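Local coordinates for protein lysyl-trna-dependent l-ysyl-phosphatidylgycerol synthase (Bacillus licheniformis, PDB 4V36) that transfers lysine from lysyl-tRNA to phosphatidylglycerol, a membrane lipid modification that mediates bacterial resistance, at residues R60-G65 with K179-G184; V92-I97 with Y310-K315. All blocks are in the same frame, centred on the assembly; numbering follows the deposited sequence.

How the contacts relate
Both contacts are buried, and both reach the one mixed sheet of the chain, through its neighbouring strands 60-69 and 91-97. Contact 2 joins two strands edge to edge within the sheet, so its core is backbone hydrogen bonding, with aliphatic and aromatic packing on both faces. Contact 1 sets a loop against one face of the sheet and is apolar across its two segments; both ends of that loop segment reach the lysine amide. The centres of contact 1 and contact 2 are about 12 Å apart. They meet where Ser-182 CB packs on Tyr-95 CE2 at 3.6 Å, and where Val-63 N probably bonds to Ile-93 O at 2.6 Å.

Contact 1 (R60-G65 with K179-G184); sequences RLVVLG and KGFSLG. With LYN (2,6-diamino-hexanoic acid amide), chain C.
Val-62 turns its side chain toward the ring of Phe-181. Val-62 CG1 lies anti to the backbone N (chi1 -176°) and touches Phe-181 CZ at 3.7 Å. The carbonyl of Val-62 meets the same end of the ring: Val-62 O sits at its edge, near the ring plane, 3.6 Å from Phe-181 CZ. Val-63 points away from the loop, and its carbonyl carbon lies near the ring edge. Leu-64 turns back toward the loop. Leu-64 and Phe-181 lie alongside each other, pointing opposite ways. Leu-64 CB is 3.8 Å from Phe-181 CZ, while Leu-64 CD1 approaches Phe-181 CE2. The two methyls also reach the loop backbone and its next residue. Leu-64 CD2 is 3.4 Å from Phe-181 O, and Leu-64 CD1 is 3.7 Å from Ser-182 CB.

The loop is shaped by a type II' beta turn from Gly-180 to Leu-183, closed by Leu-183 N to Gly-180 O at 3.0 Å. Phe-181 has positive phi (59°) in this turn. Phe-181 N is hydrogen-bonded to Asp-39 OD2 and Phe-181 O to Lys-40 NZ. The residues on either side of the turn, Lys-179 and Gly-184, line the ligand pocket. The amide nitrogen NT of the lysine amide donates to Gly-184 O at 2.8 Å, with an N-H...O angle of 146°. Lys-179 NZ lies 3.1 Å from the ligand NZ. Lys-179 also makes a cation-pi contact with Tyr-288. The loop that lines the ligand pocket thus packs its turn on strand 60-69.

Strand 60-69 runs between strands 50-57 and 91-97. Phe-181 also touches Ala-55 and Tyr-95 on those two strands. Helix 319-330 meets the loop through Leu-329 and Ile-330.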
loop_
_atom_site.group_PDB
_atom_site.type_symbol
_atom_site.label_atom_id
_atom_site.label_comp_id
_atom_site.label_asym_id
_atom_site.label_seq_id
_atom_site.Cartn_x
_atom_site.Cartn_y
_atom_site.Cartn_z
ATOM N N ARG A 60 -21.741 6.956 -2.896
ATOM C CA ARG A 60 -21.045 5.719 -2.551
ATOM C C ARG A 60 -19.760 5.984 -1.770
ATOM O O ARG A 60 -18.937 6.806 -2.169
ATOM C CB ARG A 60 -20.734 4.913 -3.815
ATOM C CG ARG A 60 -21.964 4.599 -4.656
ATOM C CD ARG A 60 -21.630 3.734 -5.858
ATOM N NE ARG A 60 -22.780 3.587 -6.745
ATOM C CZ ARG A 60 -22.827 2.753 -7.778
ATOM N NH1 ARG A 60 -21.787 1.979 -8.057
ATOM N NH2 ARG A 60 -23.917 2.691 -8.531
ATOM N N LEU A 61 -19.599 5.279 -0.653
ATOM C CA LEU A 61 -18.417 5.423 0.190
ATOM C C LEU A 61 -17.460 4.249 0.000
ATOM O O LEU A 61 -17.870 3.090 0.063
ATOM C CB LEU A 61 -18.819 5.532 1.663
ATOM C CG LEU A 61 -19.801 6.638 2.058
ATOM C CD1 LEU A 61 -20.204 6.491 3.515
ATOM C CD2 LEU A 61 -19.200 8.011 1.808
ATOM N N VAL A 62 -16.186 4.550 -0.230
ATOM C CA VAL A 62 -15.178 3.510 -0.404
ATOM C C VAL A 62 -14.228 3.453 0.788
ATOM O O VAL A 62 -13.450 4.378 1.016
ATOM C CB VAL A 62 -14.356 3.723 -1.690
ATOM C CG1 VAL A 62 -13.388 2.566 -1.897
ATOM C CG2 VAL A 62 -15.277 3.871 -2.891
ATOM N N VAL A 63 -14.296 2.360 1.541
ATOM C CA VAL A 63 -13.432 2.164 2.701
ATOM C C VAL A 63 -12.101 1.541 2.289
ATOM O O VAL A 63 -12.068 0.606 1.489
ATOM C CB VAL A 63 -14.109 1.269 3.759
ATOM C CG1 VAL A 63 -13.182 1.034 4.943
ATOM C CG2 VAL A 63 -15.419 1.887 4.218
ATOM N N LEU A 64 -11.006 2.066 2.832
ATOM C CA LEU A 64 -9.682 1.532 2.540
ATOM C C LEU A 64 -9.261 0.486 3.570
ATOM O O LEU A 64 -8.850 0.824 4.680
ATOM C CB LEU A 64 -8.648 2.658 2.486
ATOM C CG LEU A 64 -7.226 2.235 2.112
ATOM C CD1 LEU A 64 -7.207 1.592 0.734
ATOM C CD2 LEU A 64 -6.274 3.417 2.166
ATOM N N GLY A 65 -9.374 -0.784 3.196
ATOM C CA GLY A 65 -8.939 -1.877 4.046
ATOM C C GLY A 65 -9.867 -2.172 5.209
ATOM O O GLY A 65 -10.963 -1.622 5.303
ATOM N N LYS A 179 -0.925 9.520 -7.943
ATOM C CA LYS A 179 -2.127 8.776 -7.590
ATOM C C LYS A 179 -2.335 8.873 -6.084
ATOM O O LYS A 179 -1.440 9.307 -5.360
ATOM C CB LYS A 179 -2.015 7.317 -8.035
ATOM C CG LYS A 179 -1.929 7.138 -9.543
ATOM C CD LYS A 179 -1.745 5.678 -9.921
ATOM C CE LYS A 179 -1.716 5.499 -11.432
ATOM N NZ LYS A 179 -0.640 6.305 -12.071
ATOM N N GLY A 180 -3.509 8.472 -5.607
ATOM C CA GLY A 180 -3.820 8.614 -4.197
ATOM C C GLY A 180 -4.678 7.513 -3.607
ATOM O O GLY A 180 -4.692 6.385 -4.105
ATOM N N PHE A 181 -5.385 7.857 -2.534
ATOM C CA PHE A 181 -6.255 6.937 -1.800
ATOM C C PHE A 181 -5.498 5.722 -1.265
ATOM O O PHE A 181 -5.091 5.702 -0.103
ATOM C CB PHE A 181 -7.427 6.483 -2.677
ATOM C CG PHE A 181 -8.430 5.635 -1.949
ATOM C CD1 PHE A 181 -9.208 6.176 -0.939
ATOM C CD2 PHE A 181 -8.595 4.299 -2.274
ATOM C CE1 PHE A 181 -10.132 5.399 -0.264
ATOM C CE2 PHE A 181 -9.516 3.516 -1.603
ATOM C CZ PHE A 181 -10.286 4.067 -0.597
ATOM N N SER A 182 -5.313 4.716 -2.114
ATOM C CA SER A 182 -4.653 3.480 -1.702
ATOM C C SER A 182 -3.164 3.496 -2.024
ATOM O O SER A 182 -2.434 2.567 -1.673
ATOM C CB SER A 182 -5.311 2.275 -2.374
ATOM O OG SER A 182 -5.195 2.363 -3.782
ATOM N N LEU A 183 -2.721 4.547 -2.704
ATOM C CA LEU A 183 -1.309 4.713 -3.027
ATOM C C LEU A 183 -0.791 6.014 -2.433
ATOM O O LEU A 183 -1.550 6.962 -2.235
ATOM C CB LEU A 183 -1.090 4.699 -4.542
ATOM C CG LEU A 183 -1.491 3.425 -5.292
ATOM C CD1 LEU A 183 -1.332 3.607 -6.793
ATOM C CD2 LEU A 183 -0.679 2.237 -4.810
ATOM N N GLY A 184 0.504 6.058 -2.147
ATOM C CA GLY A 184 1.105 7.258 -1.604
ATOM C C GLY A 184 1.577 8.203 -2.688
ATOM O O GLY A 184 1.726 7.816 -3.848
HETATM N N LYN C . 5.971 5.109 -5.930
HETATM C CA LYN C . 4.623 5.649 -5.900
HETATM C CB LYN C . 4.077 5.738 -7.322
HETATM C CG LYN C . 2.635 6.229 -7.358
HETATM C CD LYN C . 2.344 6.988 -8.648
HETATM C CE LYN C . 2.521 6.103 -9.875
HETATM N NZ LYN C . 2.263 6.897 -11.106
HETATM C C LYN C . 3.738 4.773 -5.061
HETATM O O LYN C . 3.824 3.558 -5.165
HETATM N NT LYN C . 2.887 5.343 -4.209
#

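Contact 2 (V92-I97 with Y310-K315); sequences VIFYQI and YLAYRK
Phe-94 and Ala-312 form a hydrogen-bonded pair between antiparallel strands 92-95 and 310-313, whose axes approach to 4.8 Å at 171°. Phe-94 N donates to Ala-312 O at 3.2 Å, nearly straight and on a lone pair of the carbonyl, and Ala-312 N returns a bond to Phe-94 O at 2.8 Å. Further on, Ile-97 pairs with Tyr-310, again with a bond each way. Gln-96 and Ile-97 both face Tyr-310, which makes a G1 beta bulge. Gln-96 takes the positive phi of its first position (60°) and shifts the register by one.

Phe-94, Ile-97, Tyr-310 and Ala-312 share one face. Ala-312 CB touches two residues of the other strand, 3.6 Å from Phe-94 CB and 3.9 Å from Ile-97 CD1. Ile-97 crosses Tyr-310 at about a right angle, Ile-97 CG1 being 4.0 Å from Tyr-310 CB. The Tyr-310 ring extends beyond the pair, where its OH is hydrogen-bonded to Arg-99 NE.

On the other face, Leu-311 CG is anti to the backbone N (chi1 179°), and CD1 reaches back over the first strand. Leu-311 CD1 touches Ile-93 CG2 at 3.7 Å and approaches the Tyr-95 ring at its edge. Leu-311 CD1 also lies 3.2 Å from Phe-94 O, a tight fit beside a carbonyl already bonded to Ala-312 N. Gln-96 CG rests on one face of the Tyr-95 ring, toward its rim.

Strand 91-97 has strand 60-69 on its other side, and strand 305-313 has strand 111-122 on its other side. Helix 319-330 packs on the face of Ile-93, Tyr-95 and Leu-311. On the opposite face, Phe-94 meets the ring of Tyr-110 edge-to-face.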
loop_
_atom_site.group_PDB
_atom_site.type_symbol
_atom_site.label_atom_id
_atom_site.label_comp_id
_atom_site.label_asym_id
_atom_site.label_seq_id
_atom_site.Cartn_x
_atom_site.Cartn_y
_atom_site.Cartn_z
ATOM N N VAL A 92 -21.933 1.392 0.558
ATOM C CA VAL A 92 -20.600 1.274 1.139
ATOM C C VAL A 92 -19.783 0.165 0.485
ATOM O O VAL A 92 -20.241 -0.970 0.359
ATOM C CB VAL A 92 -20.670 1.015 2.652
ATOM C CG1 VAL A 92 -19.272 0.865 3.231
ATOM C CG2 VAL A 92 -21.412 2.142 3.342
ATOM N N ILE A 93 -18.569 0.512 0.071
ATOM C CA ILE A 93 -17.655 -0.435 -0.550
ATOM C C ILE A 93 -16.384 -0.568 0.287
ATOM O O ILE A 93 -15.850 0.426 0.776
ATOM C CB ILE A 93 -17.286 0.002 -1.982
ATOM C CG1 ILE A 93 -18.550 0.315 -2.787
ATOM C CG2 ILE A 93 -16.454 -1.065 -2.673
ATOM C CD1 ILE A 93 -18.282 1.032 -4.093
ATOM N N PHE A 94 -15.911 -1.798 0.462
ATOM C CA PHE A 94 -14.673 -2.039 1.192
ATOM C C PHE A 94 -13.575 -2.500 0.238
ATOM O O PHE A 94 -13.738 -3.484 -0.483
ATOM C CB PHE A 94 -14.889 -3.074 2.300
ATOM C CG PHE A 94 -15.841 -2.623 3.373
ATOM C CD1 PHE A 94 -17.203 -2.845 3.250
ATOM C CD2 PHE A 94 -15.373 -1.973 4.502
ATOM C CE1 PHE A 94 -18.080 -2.428 4.235
ATOM C CE2 PHE A 94 -16.245 -1.554 5.490
ATOM C CZ PHE A 94 -17.601 -1.781 5.355
ATOM N N TYR A 95 -12.454 -1.786 0.243
ATOM C CA TYR A 95 -11.379 -2.050 -0.704
ATOM C C TYR A 95 -10.122 -2.590 -0.025
ATOM O O TYR A 95 -9.621 -2.004 0.933
ATOM C CB TYR A 95 -11.054 -0.777 -1.486
ATOM C CG TYR A 95 -9.894 -0.917 -2.439
ATOM C CD1 TYR A 95 -9.979 -1.738 -3.555
ATOM C CD2 TYR A 95 -8.714 -0.215 -2.231
ATOM C CE1 TYR A 95 -8.917 -1.865 -4.432
ATOM C CE2 TYR A 95 -7.650 -0.333 -3.102
ATOM C CZ TYR A 95 -7.755 -1.159 -4.200
ATOM O OH TYR A 95 -6.693 -1.279 -5.067
ATOM N N GLN A 96 -9.624 -3.710 -0.545
ATOM C CA GLN A 96 -8.433 -4.389 -0.030
ATOM C C GLN A 96 -8.569 -4.828 1.426
ATOM O O GLN A 96 -7.766 -4.448 2.278
ATOM C CB GLN A 96 -7.190 -3.504 -0.184
ATOM C CG GLN A 96 -6.702 -3.366 -1.615
ATOM C CD GLN A 96 -5.269 -2.877 -1.698
ATOM O OE1 GLN A 96 -4.480 -3.072 -0.774
ATOM N NE2 GLN A 96 -4.927 -2.236 -2.809
ATOM N N ILE A 97 -9.585 -5.640 1.701
ATOM C CA ILE A 97 -9.710 -6.290 2.999
ATOM C C ILE A 97 -9.059 -7.665 2.920
ATOM O O ILE A 97 -8.700 -8.122 1.835
ATOM C CB ILE A 97 -11.177 -6.437 3.439
ATOM C CG1 ILE A 97 -11.893 -7.481 2.578
ATOM C CG2 ILE A 97 -11.887 -5.092 3.379
ATOM C CD1 ILE A 97 -13.307 -7.773 3.022
ATOM N N TYR A 310 -9.040 -8.485 -0.887
ATOM C CA TYR A 310 -10.366 -8.654 -1.471
ATOM C C TYR A 310 -11.182 -7.370 -1.520
ATOM O O TYR A 310 -11.005 -6.469 -0.700
ATOM C CB TYR A 310 -11.147 -9.718 -0.694
ATOM C CG TYR A 310 -10.490 -11.079 -0.688
ATOM C CD1 TYR A 310 -9.542 -11.410 0.272
ATOM C CD2 TYR A 310 -10.823 -12.035 -1.639
ATOM C CE1 TYR A 310 -8.941 -12.654 0.283
ATOM C CE2 TYR A 310 -10.227 -13.281 -1.637
ATOM C CZ TYR A 310 -9.288 -13.586 -0.675
ATOM O OH TYR A 310 -8.692 -14.825 -0.672
ATOM N N LEU A 311 -12.081 -7.301 -2.495
ATOM C CA LEU A 311 -13.060 -6.228 -2.570
ATOM C C LEU A 311 -14.384 -6.713 -1.994
ATOM O O LEU A 311 -14.886 -7.764 -2.387
ATOM C CB LEU A 311 -13.251 -5.762 -4.015
ATOM C CG LEU A 311 -14.271 -4.645 -4.244
ATOM C CD1 LEU A 311 -13.740 -3.318 -3.728
ATOM C CD2 LEU A 311 -14.641 -4.539 -5.713
ATOM N N ALA A 312 -14.943 -5.955 -1.058
ATOM C CA ALA A 312 -16.236 -6.306 -0.485
ATOM C C ALA A 312 -17.338 -5.455 -1.104
ATOM O O ALA A 312 -17.380 -4.239 -0.917
ATOM C CB ALA A 312 -16.217 -6.146 1.025
ATOM N N TYR A 313 -18.225 -6.109 -1.845
ATOM C CA TYR A 313 -19.312 -5.432 -2.542
ATOM C C TYR A 313 -20.633 -6.144 -2.270
ATOM O O TYR A 313 -20.646 -7.246 -1.723
ATOM C CB TYR A 313 -19.032 -5.380 -4.045
ATOM C CG TYR A 313 -18.961 -6.745 -4.692
ATOM C CD1 TYR A 313 -17.804 -7.512 -4.622
ATOM C CD2 TYR A 313 -20.053 -7.270 -5.370
ATOM C CE1 TYR A 313 -17.738 -8.764 -5.208
ATOM C CE2 TYR A 313 -19.996 -8.519 -5.959
ATOM C CZ TYR A 313 -18.837 -9.261 -5.876
ATOM O OH TYR A 313 -18.779 -10.505 -6.462
ATOM N N ARG A 314 -21.741 -5.522 -2.659
ATOM C CA ARG A 314 -23.055 -6.104 -2.401
ATOM C C ARG A 314 -23.684 -6.699 -3.659
ATOM O O ARG A 314 -24.099 -7.858 -3.662
ATOM C CB ARG A 314 -23.991 -5.058 -1.792
ATOM C CG ARG A 314 -23.442 -4.403 -0.534
ATOM C CD ARG A 314 -24.545 -3.789 0.319
ATOM N NE ARG A 314 -25.339 -4.805 1.006
ATOM C CZ ARG A 314 -26.534 -5.224 0.601
ATOM N NH1 ARG A 314 -27.085 -4.712 -0.491
ATOM N NH2 ARG A 314 -27.181 -6.154 1.291
ATOM N N LYS A 315 -23.754 -5.907 -4.723
ATOM C CA LYS A 315 -24.358 -6.364 -5.972
ATOM C C LYS A 315 -23.299 -6.840 -6.966
ATOM O O LYS A 315 -22.375 -6.102 -7.304
ATOM C CB LYS A 315 -25.203 -5.250 -6.593
#